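Local coordinates for Vv2_1132 (Vibrio vulnificus CMCP6, PDB 5Y9S), which probably regulates transcription as a tetrameric LysR-type factor, joining a DNA-binding winged helix-turn-helix domain to an effector-binding regulatory domain, at residues Phe17-Met21 with Pro54-Arg58; Thr97-Ile103 with Arg291-Phe297; His107-Asn112 with Thr233-Ser237; Lys171-Ile177 with Ile281-Thr287. All blocks are in the same frame, centred on the assembly; numbering follows the deposited sequence.

Contact 1: residues Phe17-Met21 with Pro54-Arg58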
loop_
_atom_site.group_PDB
_atom_site.type_symbol
_atom_site.label_atom_id
_atom_site.label_comp_id
_atom_site.label_asym_id
_atom_site.label_seq_id
_atom_site.Cartn_x
_atom_site.Cartn_y
_atom_site.Cartn_z
ATOM N N PHE D 17 -3.863 15.255 9.396
ATOM C CA PHE D 17 -2.913 14.696 10.344
ATOM C C PHE D 17 -1.477 15.062 9.965
ATOM O O PHE D 17 -0.737 15.621 10.778
ATOM C CB PHE D 17 -3.093 13.185 10.433
ATOM C CG PHE D 17 -1.960 12.503 11.129
ATOM C CD1 PHE D 17 -1.949 12.373 12.511
ATOM C CD2 PHE D 17 -0.886 11.998 10.400
ATOM C CE1 PHE D 17 -0.889 11.748 13.157
ATOM C CE2 PHE D 17 0.183 11.391 11.041
ATOM C CZ PHE D 17 0.174 11.257 12.428
ATOM N N LEU D 18 -1.056 14.722 8.739
ATOM C CA LEU D 18 0.300 15.054 8.295
ATOM C C LEU D 18 0.597 16.541 8.494
ATOM O O LEU D 18 1.643 16.921 9.044
ATOM C CB LEU D 18 0.470 14.683 6.828
ATOM C CG LEU D 18 0.397 13.185 6.467
ATOM C CD1 LEU D 18 1.095 12.889 5.162
ATOM C CD2 LEU D 18 1.001 12.317 7.537
ATOM N N SER D 19 -0.340 17.399 8.078
ATOM C CA SER D 19 -0.091 18.840 8.129
ATOM C C SER D 19 0.116 19.328 9.558
ATOM O O SER D 19 0.959 20.196 9.794
ATOM C CB SER D 19 -1.226 19.617 7.459
ATOM O OG SER D 19 -1.221 20.957 7.919
ATOM N N LEU D 20 -0.627 18.788 10.530
ATOM C CA LEU D 20 -0.386 19.244 11.898
ATOM C C LEU D 20 0.857 18.597 12.492
ATOM O O LEU D 20 1.475 19.172 13.385
ATOM C CB LEU D 20 -1.621 18.996 12.794
ATOM C CG LEU D 20 -1.418 18.886 14.313
ATOM C CD1 LEU D 20 -0.924 20.187 14.891
ATOM C CD2 LEU D 20 -2.721 18.509 14.981
ATOM N N MET D 21 1.269 17.430 11.995
ATOM C CA MET D 21 2.518 16.845 12.480
ATOM C C MET D 21 3.725 17.680 12.071
ATOM O O MET D 21 4.670 17.826 12.854
ATOM C CB MET D 21 2.663 15.417 11.968
ATOM C CG MET D 21 3.961 14.722 12.387
ATOM S SD MET D 21 4.271 13.179 11.451
ATOM C CE MET D 21 5.930 12.726 12.030
ATOM N N PRO D 54 -5.616 8.948 21.338
ATOM C CA PRO D 54 -5.094 10.272 21.000
ATOM C C PRO D 54 -3.853 10.137 20.122
ATOM O O PRO D 54 -2.948 9.355 20.407
ATOM C CB PRO D 54 -4.785 10.908 22.370
ATOM C CG PRO D 54 -4.647 9.748 23.320
ATOM C CD PRO D 54 -5.503 8.655 22.785
ATOM N N LEU D 55 -3.838 10.871 19.022
ATOM C CA LEU D 55 -2.656 10.868 18.168
ATOM C C LEU D 55 -1.681 11.963 18.568
ATOM O O LEU D 55 -0.465 11.767 18.478
ATOM C CB LEU D 55 -3.072 11.026 16.707
ATOM C CG LEU D 55 -4.000 9.893 16.270
ATOM C CD1 LEU D 55 -4.611 10.092 14.832
ATOM C CD2 LEU D 55 -3.200 8.608 16.350
ATOM N N PHE D 56 -2.195 13.093 19.039
ATOM C CA PHE D 56 -1.377 14.249 19.377
ATOM C C PHE D 56 -1.379 14.448 20.877
ATOM O O PHE D 56 -2.426 14.344 21.532
ATOM C CB PHE D 56 -1.872 15.502 18.652
ATOM C CG PHE D 56 -1.766 15.390 17.155
ATOM C CD1 PHE D 56 -0.570 15.693 16.505
ATOM C CD2 PHE D 56 -2.833 14.932 16.406
ATOM C CE1 PHE D 56 -0.465 15.560 15.114
ATOM C CE2 PHE D 56 -2.736 14.810 15.024
ATOM C CZ PHE D 56 -1.552 15.130 14.386
ATOM N N ASP D 57 -0.194 14.653 21.420
ATOM C CA ASP D 57 -0.057 15.216 22.755
ATOM C C ASP D 57 -0.273 16.715 22.601
ATOM O O ASP D 57 0.608 17.430 22.118
ATOM C CB ASP D 57 1.315 14.902 23.328
ATOM C CG ASP D 57 1.410 15.211 24.795
ATOM O OD1 ASP D 57 2.084 14.427 25.501
ATOM O OD2 ASP D 57 0.799 16.218 25.233
ATOM N N ARG D 58 -1.446 17.207 22.994
ATOM C CA ARG D 58 -1.731 18.612 22.738
ATOM C C ARG D 58 -1.194 19.543 23.820
ATOM O O ARG D 58 -1.139 20.760 23.601
ATOM C CB ARG D 58 -3.241 18.798 22.524
ATOM C CG ARG D 58 -3.673 18.322 21.113
ATOM C CD ARG D 58 -5.183 18.402 20.881
ATOM N NE ARG D 58 -5.937 17.616 21.846
ATOM C CZ ARG D 58 -7.093 17.999 22.393
ATOM N NH1 ARG D 58 -7.635 19.178 22.080
ATOM N NH2 ARG D 58 -7.716 17.203 23.269
#
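Residues 17-21 form a turn of helix 11-22, with Met21 N donating to Phe17 O at 3.0 Å, while 54-58 is loop that passes through the short strand 56-57. The two backbones stay well apart: the nearest CA pairs are Phe17 with Leu55 at 8.7 Å and Met21 with Phe56 at 8.3 Å. Side chains fill that space, and all of their contacts are apolar. Phe56 points its CB toward the helix and sets its ring between Phe17 and Leu20. Leu20 CD2 sits 3.5 Å from the centroid of the Phe56 ring, almost on the ring normal, which makes a CH-pi contact. The Phe17 and Phe56 rings meet obliquely, with centroids 5.3 Å apart and planes at 47°, and Phe17 CD1 reaches Phe56 CZ at 3.4 Å. Leu55 CD1 closes the other end of the cluster, 4.2 Å from Phe17 CD1. The flat Phe56 ring offers a face to the leucine methyl, which suits a buried, wholly apolar meeting. Leu20 also packs on Phe40 and Ile44 of helix 37-51, and Phe17 meets Phe72 of the long helix 67-90 edge-to-face. Asp57 pairs through its backbone with Thr64 in the neighbouring strand. A first helix packed against a two-stranded hairpin that follows the helix-turn-helix is characteristic of the winged helix-turn-helix DNA-binding domain of LysR-type regulators.

Contact 2: residues Thr97-Ile103 with Arg291-Phe297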
loop_
_atom_site.group_PDB
_atom_site.type_symbol
_atom_site.label_atom_id
_atom_site.label_comp_id
_atom_site.label_asym_id
_atom_site.label_seq_id
_atom_site.Cartn_x
_atom_site.Cartn_y
_atom_site.Cartn_z
ATOM N N THR D 97 -7.709 23.492 -24.227
ATOM C CA THR D 97 -8.418 24.231 -25.258
ATOM C C THR D 97 -8.107 23.633 -26.620
ATOM O O THR D 97 -7.095 22.948 -26.813
ATOM C CB THR D 97 -8.045 25.711 -25.254
ATOM O OG1 THR D 97 -6.700 25.859 -25.721
ATOM C CG2 THR D 97 -8.185 26.294 -23.855
ATOM N N ASP D 98 -8.989 23.893 -27.574
ATOM C CA ASP D 98 -8.777 23.281 -28.873
ATOM C C ASP D 98 -7.723 24.009 -29.693
ATOM O O ASP D 98 -7.461 23.590 -30.823
ATOM C CB ASP D 98 -10.098 23.162 -29.644
ATOM C CG ASP D 98 -10.852 24.477 -29.761
ATOM O OD1 ASP D 98 -10.225 25.551 -29.717
ATOM O OD2 ASP D 98 -12.085 24.427 -29.932
ATOM N N HIS D 99 -7.099 25.066 -29.155
ATOM C CA HIS D 99 -5.916 25.668 -29.773
ATOM C C HIS D 99 -4.644 25.406 -28.963
ATOM O O HIS D 99 -3.633 26.099 -29.149
ATOM C CB HIS D 99 -6.113 27.173 -29.997
ATOM C CG HIS D 99 -6.052 27.989 -28.741
ATOM N ND1 HIS D 99 -6.672 27.606 -27.567
ATOM C CD2 HIS D 99 -5.451 29.176 -28.479
ATOM C CE1 HIS D 99 -6.463 28.526 -26.640
ATOM N NE2 HIS D 99 -5.723 29.488 -27.167
ATOM N N THR D 100 -4.669 24.416 -28.070
ATOM C CA THR D 100 -3.475 24.023 -27.344
ATOM C C THR D 100 -2.754 22.932 -28.122
ATOM O O THR D 100 -3.357 21.916 -28.490
ATOM C CB THR D 100 -3.807 23.520 -25.934
ATOM O OG1 THR D 100 -4.410 24.567 -25.158
ATOM C CG2 THR D 100 -2.548 23.049 -25.245
ATOM N N VAL D 101 -1.469 23.150 -28.373
ATOM C CA VAL D 101 -0.595 22.156 -28.972
ATOM C C VAL D 101 0.217 21.530 -27.843
ATOM O O VAL D 101 0.913 22.241 -27.104
ATOM C CB VAL D 101 0.313 22.782 -30.044
ATOM C CG1 VAL D 101 1.086 21.705 -30.793
ATOM C CG2 VAL D 101 -0.513 23.615 -31.019
ATOM N N ARG D 102 0.095 20.207 -27.692
ATOM C CA ARG D 102 0.751 19.451 -26.626
ATOM C C ARG D 102 2.070 18.912 -27.163
ATOM O O ARG D 102 2.089 18.216 -28.181
ATOM C CB ARG D 102 -0.141 18.309 -26.134
ATOM C CG ARG D 102 -1.174 18.718 -25.074
ATOM C CD ARG D 102 -2.451 17.854 -25.120
ATOM N NE ARG D 102 -2.800 17.414 -26.476
ATOM C CZ ARG D 102 -3.589 16.375 -26.750
ATOM N NH1 ARG D 102 -3.852 16.053 -28.010
ATOM N NH2 ARG D 102 -4.110 15.644 -25.764
ATOM N N ILE D 103 3.171 19.251 -26.496
ATOM C CA ILE D 103 4.509 18.935 -26.981
ATOM C C ILE D 103 5.258 18.210 -25.876
ATOM O O ILE D 103 5.241 18.647 -24.721
ATOM C CB ILE D 103 5.264 20.202 -27.421
ATOM C CG1 ILE D 103 4.544 20.855 -28.613
ATOM C CG2 ILE D 103 6.682 19.853 -27.762
ATOM C CD1 ILE D 103 4.942 22.287 -28.891
ATOM N N ARG D 291 -5.793 17.958 -35.952
ATOM C CA ARG D 291 -6.216 19.192 -35.311
ATOM C C ARG D 291 -5.565 20.349 -36.055
ATOM O O ARG D 291 -4.375 20.291 -36.383
ATOM C CB ARG D 291 -5.836 19.207 -33.827
ATOM C CG ARG D 291 -6.217 17.922 -33.064
ATOM C CD ARG D 291 -5.952 18.033 -31.557
ATOM N NE ARG D 291 -6.101 19.415 -31.126
ATOM C CZ ARG D 291 -5.223 20.085 -30.391
ATOM N NH1 ARG D 291 -4.108 19.502 -29.949
ATOM N NH2 ARG D 291 -5.474 21.348 -30.094
ATOM N N ALA D 292 -6.347 21.387 -36.338
ATOM C CA ALA D 292 -5.808 22.494 -37.118
ATOM C C ALA D 292 -4.700 23.228 -36.370
ATOM O O ALA D 292 -3.778 23.765 -37.000
ATOM C CB ALA D 292 -6.922 23.460 -37.513
ATOM N N ALA D 293 -4.766 23.262 -35.037
ATOM C CA ALA D 293 -3.670 23.850 -34.280
ATOM C C ALA D 293 -2.385 23.058 -34.494
ATOM O O ALA D 293 -1.311 23.637 -34.687
ATOM C CB ALA D 293 -4.035 23.927 -32.797
ATOM N N VAL D 294 -2.481 21.730 -34.498
ATOM C CA VAL D 294 -1.294 20.916 -34.717
ATOM C C VAL D 294 -0.777 21.092 -36.143
ATOM O O VAL D 294 0.431 21.237 -36.366
ATOM C CB VAL D 294 -1.594 19.444 -34.389
ATOM C CG1 VAL D 294 -0.353 18.599 -34.581
ATOM C CG2 VAL D 294 -2.093 19.339 -32.982
ATOM N N ASP D 295 -1.676 21.109 -37.127
ATOM C CA ASP D 295 -1.242 21.317 -38.506
ATOM C C ASP D 295 -0.600 22.690 -38.680
ATOM O O ASP D 295 0.489 22.806 -39.253
ATOM C CB ASP D 295 -2.414 21.133 -39.467
ATOM C CG ASP D 295 -2.426 19.751 -40.098
ATOM O OD1 ASP D 295 -1.417 19.393 -40.760
ATOM O OD2 ASP D 295 -3.431 19.022 -39.912
ATOM N N GLN D 296 -1.243 23.743 -38.169
ATOM C CA GLN D 296 -0.644 25.069 -38.301
ATOM C C GLN D 296 0.770 25.078 -37.740
ATOM O O GLN D 296 1.680 25.669 -38.332
ATOM C CB GLN D 296 -1.498 26.122 -37.599
ATOM C CG GLN D 296 -2.787 26.478 -38.312
ATOM C CD GLN D 296 -3.653 27.411 -37.483
ATOM O OE1 GLN D 296 -3.383 27.637 -36.305
ATOM N NE2 GLN D 296 -4.695 27.957 -38.095
ATOM N N PHE D 297 0.978 24.396 -36.608
ATOM C CA PHE D 297 2.319 24.276 -36.047
ATOM C C PHE D 297 3.231 23.478 -36.967
ATOM O O PHE D 297 4.353 23.903 -37.270
ATOM C CB PHE D 297 2.257 23.614 -34.673
ATOM C CG PHE D 297 3.526 23.758 -33.881
ATOM C CD1 PHE D 297 4.636 22.986 -34.177
ATOM C CD2 PHE D 297 3.612 24.676 -32.845
ATOM C CE1 PHE D 297 5.803 23.120 -33.453
ATOM C CE2 PHE D 297 4.777 24.812 -32.118
ATOM C CZ PHE D 297 5.872 24.034 -32.427
#
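In the regulatory domain, which has the periplasmic-binding-protein fold of LysR family members, strand 100-103 is crossed at 66° by helix 292-297, their axes 7.9 Å apart at closest approach. Val101 has chi1 near 180° (t), and its CG2 lies 4.0 Å from Ala293 CB. Alanine is small enough here for the helix to come close, and its CB is also 4.0 Å from His99 CA. Farther along, Phe297, also t, points its CB toward the strand, and its ring packs there: Phe297 CZ lies 4.1 Å from Ile103 CD1, and Phe297 CD2 is 4.4 Å from Val101 CG1. The same ring rests on Leu153 and Phe155 of strand 153-157, so beta-branched and aromatic side chains together seal the helix onto the sheet. Before the strand, a type I turn runs from Thr97 to Thr100, closed by Thr100 N to Thr97 O at 3.1 Å. Arg291, the N-cap residue of the helix, has chi1 m and chi2 t but an off-well chi3 of 30°, and this bend brings its guanidinium edge to the carbonyls of the turn. Its charge is answered by Asp152, which also forms a salt bridge with Arg102 and so offsets the nearness of the two arginines. The guanidinium grips Thr100 O twice, with Arg291 NH2 at 2.7 Å and Arg291 NH1 at 2.9 Å, while Arg291 NH2 adds a weak bond to Asp98 O at 3.1 Å.

Contact 3: residues His107-Asn112 with Thr233-Ser237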
loop_
_atom_site.group_PDB
_atom_site.type_symbol
_atom_site.label_atom_id
_atom_site.label_comp_id
_atom_site.label_asym_id
_atom_site.label_seq_id
_atom_site.Cartn_x
_atom_site.Cartn_y
_atom_site.Cartn_z
ATOM N N HIS D 107 14.376 17.095 -21.631
ATOM C CA HIS D 107 14.564 18.344 -20.896
ATOM C C HIS D 107 15.439 19.324 -21.662
ATOM O O HIS D 107 15.137 20.523 -21.716
ATOM C CB HIS D 107 15.193 18.067 -19.532
ATOM C CG HIS D 107 14.218 17.601 -18.500
ATOM N ND1 HIS D 107 13.593 16.377 -18.567
ATOM C CD2 HIS D 107 13.759 18.200 -17.376
ATOM C CE1 HIS D 107 12.795 16.235 -17.523
ATOM N NE2 HIS D 107 12.878 17.329 -16.784
ATOM N N THR D 108 16.540 18.835 -22.242
ATOM C CA THR D 108 17.484 19.733 -22.899
ATOM C C THR D 108 16.818 20.448 -24.064
ATOM O O THR D 108 16.887 21.677 -24.176
ATOM C CB THR D 108 18.715 18.958 -23.374
ATOM O OG1 THR D 108 18.315 17.948 -24.310
ATOM C CG2 THR D 108 19.396 18.280 -22.199
ATOM N N LEU D 109 16.133 19.690 -24.923
ATOM C CA LEU D 109 15.511 20.287 -26.097
ATOM C C LEU D 109 14.477 21.324 -25.704
ATOM O O LEU D 109 14.244 22.283 -26.448
ATOM C CB LEU D 109 14.876 19.195 -26.957
ATOM C CG LEU D 109 15.820 18.182 -27.613
ATOM C CD1 LEU D 109 15.029 17.208 -28.463
ATOM C CD2 LEU D 109 16.859 18.916 -28.453
ATOM N N ALA D 110 13.874 21.170 -24.523
ATOM C CA ALA D 110 12.800 22.064 -24.111
ATOM C C ALA D 110 13.268 23.492 -23.825
ATOM O O ALA D 110 12.426 24.396 -23.794
ATOM C CB ALA D 110 12.096 21.492 -22.879
ATOM N N VAL D 111 14.567 23.730 -23.605
ATOM C CA VAL D 111 15.022 25.065 -23.242
ATOM C C VAL D 111 15.806 25.749 -24.359
ATOM O O VAL D 111 15.726 26.974 -24.488
ATOM C CB VAL D 111 15.834 25.069 -21.923
ATOM C CG1 VAL D 111 15.171 24.200 -20.877
ATOM C CG2 VAL D 111 17.267 24.624 -22.136
ATOM N N ASN D 112 16.535 25.006 -25.186
ATOM C CA ASN D 112 17.387 25.619 -26.197
ATOM C C ASN D 112 16.941 25.311 -27.617
ATOM O O ASN D 112 17.510 25.870 -28.565
ATOM C CB ASN D 112 18.839 25.175 -25.996
ATOM C CG ASN D 112 18.933 23.760 -25.469
ATOM O OD1 ASN D 112 18.405 22.825 -26.084
ATOM N ND2 ASN D 112 19.586 23.591 -24.310
ATOM N N THR D 233 23.263 14.946 -17.421
ATOM C CA THR D 233 22.336 14.713 -18.519
ATOM C C THR D 233 22.041 15.993 -19.298
ATOM O O THR D 233 21.397 15.928 -20.349
ATOM C CB THR D 233 21.025 14.121 -18.004
ATOM O OG1 THR D 233 20.535 14.927 -16.907
ATOM C CG2 THR D 233 21.221 12.652 -17.530
ATOM N N LEU D 234 22.491 17.144 -18.811
ATOM C CA LEU D 234 21.996 18.445 -19.267
ATOM C C LEU D 234 23.087 19.150 -20.053
ATOM O O LEU D 234 24.078 19.612 -19.473
ATOM C CB LEU D 234 21.535 19.294 -18.083
ATOM C CG LEU D 234 20.471 18.597 -17.236
ATOM C CD1 LEU D 234 20.158 19.372 -15.996
ATOM C CD2 LEU D 234 19.198 18.367 -18.062
ATOM N N SER D 235 22.887 19.239 -21.372
ATOM C CA SER D 235 23.795 19.998 -22.230
ATOM C C SER D 235 24.099 21.363 -21.640
ATOM O O SER D 235 25.257 21.800 -21.610
ATOM C CB SER D 235 23.188 20.144 -23.631
ATOM O OG SER D 235 23.503 19.001 -24.403
ATOM N N GLU D 236 23.071 22.033 -21.124
ATOM C CA GLU D 236 23.222 23.394 -20.631
ATOM C C GLU D 236 24.156 23.467 -19.434
ATOM O O GLU D 236 24.746 24.523 -19.190
ATOM C CB GLU D 236 21.850 23.976 -20.277
ATOM C CG GLU D 236 20.717 23.554 -21.256
ATOM C CD GLU D 236 20.196 22.125 -21.013
ATOM O OE1 GLU D 236 19.627 21.857 -19.946
ATOM O OE2 GLU D 236 20.402 21.254 -21.883
ATOM N N SER D 237 24.311 22.370 -18.693
ATOM C CA SER D 237 25.253 22.346 -17.576
ATOM C C SER D 237 26.675 22.192 -18.076
ATOM O O SER D 237 27.586 22.848 -17.560
ATOM C CB SER D 237 24.933 21.200 -16.613
ATOM O OG SER D 237 23.893 21.570 -15.757
HETATM O O HOH W 1 20.797 19.104 -26.049
#
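The segment opens with His107, whose CB touches Leu234 CD2 at 4.3 Å, an apolar meeting made by the base of the imidazole side chain. Thr108 follows and is the main point of approach, its CA 5.9 Å from that of Leu234. With chi1 near +60° (p), its methyl faces the start of helix 235-243: Thr108 CG2 lies 3.6 Å from Thr233 O, 3.7 Å from Ser235 N and 3.2 Å from Glu236 OE2. Threonine suits this place because its hydroxyl can serve a second purpose. Thr108 OG1 and Ser235 OG are bridged by a water at 3.2 Å from each, the threonine side being weak, and Ser235 OG is also bonded to Tyr205. In the LysR regulatory domain, as in its periplasmic-binding-protein relatives, two alpha/beta subdomains flank a cleft that in this family usually receives the effector; here the first segment follows strand 100-105 and the second follows strand 225-232, so the contact joins one subdomain to the other. Ala110 O accepts a hydrogen bond from Ser237 OG of the second subunit. Val111 then lays CG2 on the aliphatic part of Glu236, 3.7 Å from CG of that residue. The carboxylate of Glu236 has its polar partner elsewhere, in His107 of the second subunit. Asn112 ends the segment, its side chain also packing against Glu236.

Contact 4: residues Lys171-Ile177 with Ile281-Thr287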
loop_
_atom_site.group_PDB
_atom_site.type_symbol
_atom_site.label_atom_id
_atom_site.label_comp_id
_atom_site.label_asym_id
_atom_site.label_seq_id
_atom_site.Cartn_x
_atom_site.Cartn_y
_atom_site.Cartn_z
ATOM N N LYS D 171 1.376 4.796 -38.522
ATOM C CA LYS D 171 0.948 5.328 -37.234
ATOM C C LYS D 171 1.504 6.731 -36.996
ATOM O O LYS D 171 0.766 7.640 -36.593
ATOM C CB LYS D 171 1.391 4.380 -36.115
ATOM C CG LYS D 171 0.793 2.979 -36.195
ATOM C CD LYS D 171 0.701 2.299 -34.819
ATOM C CE LYS D 171 2.055 1.760 -34.335
ATOM N NZ LYS D 171 1.932 0.910 -33.097
ATOM N N LEU D 172 2.801 6.913 -37.244
ATOM C CA LEU D 172 3.496 8.163 -36.983
ATOM C C LEU D 172 4.087 8.727 -38.263
ATOM O O LEU D 172 4.509 7.981 -39.156
ATOM C CB LEU D 172 4.630 7.984 -35.967
ATOM C CG LEU D 172 4.254 7.214 -34.709
ATOM C CD1 LEU D 172 5.470 6.966 -33.824
ATOM C CD2 LEU D 172 3.182 7.976 -33.966
ATOM N N GLU D 173 4.127 10.055 -38.334
ATOM C CA GLU D 173 4.905 10.757 -39.342
ATOM C C GLU D 173 6.080 11.470 -38.677
ATOM O O GLU D 173 5.984 11.933 -37.536
ATOM C CB GLU D 173 4.057 11.762 -40.109
ATOM C CG GLU D 173 4.765 12.365 -41.319
ATOM C CD GLU D 173 3.971 13.482 -41.956
ATOM O OE1 GLU D 173 4.527 14.167 -42.837
ATOM O OE2 GLU D 173 2.795 13.676 -41.578
ATOM N N LYS D 174 7.195 11.553 -39.398
ATOM C CA LYS D 174 8.411 12.142 -38.869
ATOM C C LYS D 174 8.989 13.113 -39.881
ATOM O O LYS D 174 8.897 12.898 -41.092
ATOM C CB LYS D 174 9.445 11.074 -38.501
ATOM C CG LYS D 174 10.412 10.661 -39.602
ATOM C CD LYS D 174 11.442 9.666 -39.072
ATOM C CE LYS D 174 12.457 9.308 -40.147
ATOM N NZ LYS D 174 11.811 8.810 -41.413
ATOM N N CYS D 175 9.547 14.202 -39.371
ATOM C CA CYS D 175 10.197 15.205 -40.192
ATOM C C CYS D 175 11.455 15.663 -39.472
ATOM O O CYS D 175 11.618 15.456 -38.266
ATOM C CB CYS D 175 9.277 16.392 -40.492
ATOM S SG CYS D 175 9.326 17.707 -39.257
ATOM N N VAL D 176 12.348 16.270 -40.243
ATOM C CA VAL D 176 13.657 16.686 -39.774
ATOM C C VAL D 176 13.563 18.165 -39.434
ATOM O O VAL D 176 13.297 18.994 -40.310
ATOM C CB VAL D 176 14.735 16.423 -40.840
ATOM C CG1 VAL D 176 16.105 16.951 -40.391
ATOM C CG2 VAL D 176 14.793 14.932 -41.170
ATOM N N ILE D 177 13.767 18.494 -38.157
ATOM C CA ILE D 177 13.728 19.887 -37.722
ATOM C C ILE D 177 15.043 20.574 -38.033
ATOM O O ILE D 177 15.071 21.712 -38.511
ATOM C CB ILE D 177 13.415 19.969 -36.218
ATOM C CG1 ILE D 177 11.989 19.521 -35.943
ATOM C CG2 ILE D 177 13.666 21.382 -35.711
ATOM C CD1 ILE D 177 10.995 20.180 -36.838
ATOM N N ILE D 281 17.661 16.362 -35.444
ATOM C CA ILE D 281 16.591 16.563 -34.478
ATOM C C ILE D 281 15.274 16.404 -35.216
ATOM O O ILE D 281 14.990 17.141 -36.172
ATOM C CB ILE D 281 16.682 17.928 -33.792
ATOM C CG1 ILE D 281 17.865 17.941 -32.822
ATOM C CG2 ILE D 281 15.387 18.204 -33.054
ATOM C CD1 ILE D 281 18.382 19.319 -32.513
ATOM N N LEU D 282 14.471 15.449 -34.768
ATOM C CA LEU D 282 13.265 15.043 -35.468
ATOM C C LEU D 282 12.042 15.548 -34.728
ATOM O O LEU D 282 12.064 15.719 -33.507
ATOM C CB LEU D 282 13.200 13.518 -35.599
ATOM C CG LEU D 282 14.481 12.987 -36.237
ATOM C CD1 LEU D 282 14.521 11.476 -36.281
ATOM C CD2 LEU D 282 14.610 13.587 -37.624
ATOM N N CYS D 283 10.981 15.807 -35.486
ATOM C CA CYS D 283 9.661 16.022 -34.919
ATOM C C CYS D 283 8.733 14.935 -35.444
ATOM O O CYS D 283 8.623 14.745 -36.660
ATOM C CB CYS D 283 9.125 17.409 -35.258
ATOM S SG CYS D 283 7.538 17.719 -34.452
ATOM N N TYR D 284 8.079 14.225 -34.527
ATOM C CA TYR D 284 7.136 13.155 -34.816
ATOM C C TYR D 284 5.710 13.596 -34.532
ATOM O O TYR D 284 5.461 14.369 -33.599
ATOM C CB TYR D 284 7.408 11.927 -33.958
ATOM C CG TYR D 284 8.578 11.108 -34.385
ATOM C CD1 TYR D 284 8.428 10.092 -35.312
ATOM C CD2 TYR D 284 9.831 11.313 -33.821
ATOM C CE1 TYR D 284 9.499 9.313 -35.687
ATOM C CE2 TYR D 284 10.907 10.538 -34.191
ATOM C CZ TYR D 284 10.739 9.545 -35.130
ATOM O OH TYR D 284 11.812 8.773 -35.512
ATOM N N ARG D 285 4.766 13.054 -35.307
ATOM C CA ARG D 285 3.349 13.303 -35.066
ATOM C C ARG D 285 2.537 12.062 -35.413
ATOM O O ARG D 285 3.030 11.123 -36.040
ATOM C CB ARG D 285 2.860 14.518 -35.853
ATOM C CG ARG D 285 2.456 14.206 -37.276
ATOM C CD ARG D 285 1.507 15.272 -37.836
ATOM N NE ARG D 285 1.645 15.395 -39.284
ATOM C CZ ARG D 285 1.176 16.410 -40.005
ATOM N NH1 ARG D 285 0.519 17.410 -39.426
ATOM N NH2 ARG D 285 1.372 16.424 -41.316
ATOM N N SER D 286 1.274 12.062 -34.986
ATOM C CA SER D 286 0.358 10.970 -35.282
ATOM C C SER D 286 -0.291 11.169 -36.640
ATOM O O SER D 286 -0.725 12.275 -36.979
ATOM C CB SER D 286 -0.744 10.861 -34.229
ATOM O OG SER D 286 -1.616 9.794 -34.565
ATOM N N THR D 287 -0.391 10.077 -37.404
ATOM C CA THR D 287 -1.055 10.153 -38.703
ATOM C C THR D 287 -2.565 10.330 -38.560
ATOM O O THR D 287 -3.186 10.982 -39.405
ATOM C CB THR D 287 -0.731 8.912 -39.534
ATOM O OG1 THR D 287 -1.059 7.742 -38.783
ATOM C CG2 THR D 287 0.760 8.872 -39.882
#
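A salt bridge ties Glu173 to Arg285 across two antiparallel strands of the mixed sheet in the LysR regulatory domain, which has the periplasmic-binding-protein fold: Glu173 OE2 accepts from both Arg285 NE and Arg285 NH2, each at 3.1 Å. The two residues stand directly opposite each other, as a hydrogen-bonded pair, and their long side chains leave the same sheet face and can meet. Arg285 is further engaged by Asp295 and by a cation-pi contact with Trp298 of helix 292-300. Beneath lies the backbone pairing. Glu173 N to Arg285 O and Arg285 N to Glu173 O are both 2.8 Å. Cys175 N to Cys283 O and Cys283 N to Cys175 O repeat the pattern, both at 2.9 Å. Thr287 N to Lys171 O, 2.8 Å, and Ile177 N to Ile281 O, 2.7 Å, extend it at the two ends. On the face bearing Lys174 and Tyr284, Lys174 CB lies 3.3 Å from Tyr284 CE1; the aliphatic lysine stem packs against the ring, while its charged end leads away. On the same face, Val176 CG2 meets Leu282 CD2 at 3.8 Å, an apolar contact between branched side chains. On the Cys175 and Cys283 face, compact thiol side chains fit beneath Trp298, and Ile177 CG1 reaches Cys283 CB at 3.6 Å.

In the fold
Contact 1 closes within the N-terminal DNA-binding domain before the other three open, and its centre lies 43 to 53 Å from theirs, with the long helix 67-90 between. Contacts 2, 3 and 4 share the regulatory domain. Contact 2 joins strand 100-105 to the C-terminal helix 292-300, enclosing the other two in the sequence, while the segments of contacts 3 and 4 alternate. Contacts 2 and 4, 15 Å apart between centres, reach the same sheet and touch through the Asp295-Arg285 salt bridge. Contact 3 adjoins contact 2 along the chain, and both it and contact 1 also meet the second subunit, so both domains take part in the tetramer's assembly.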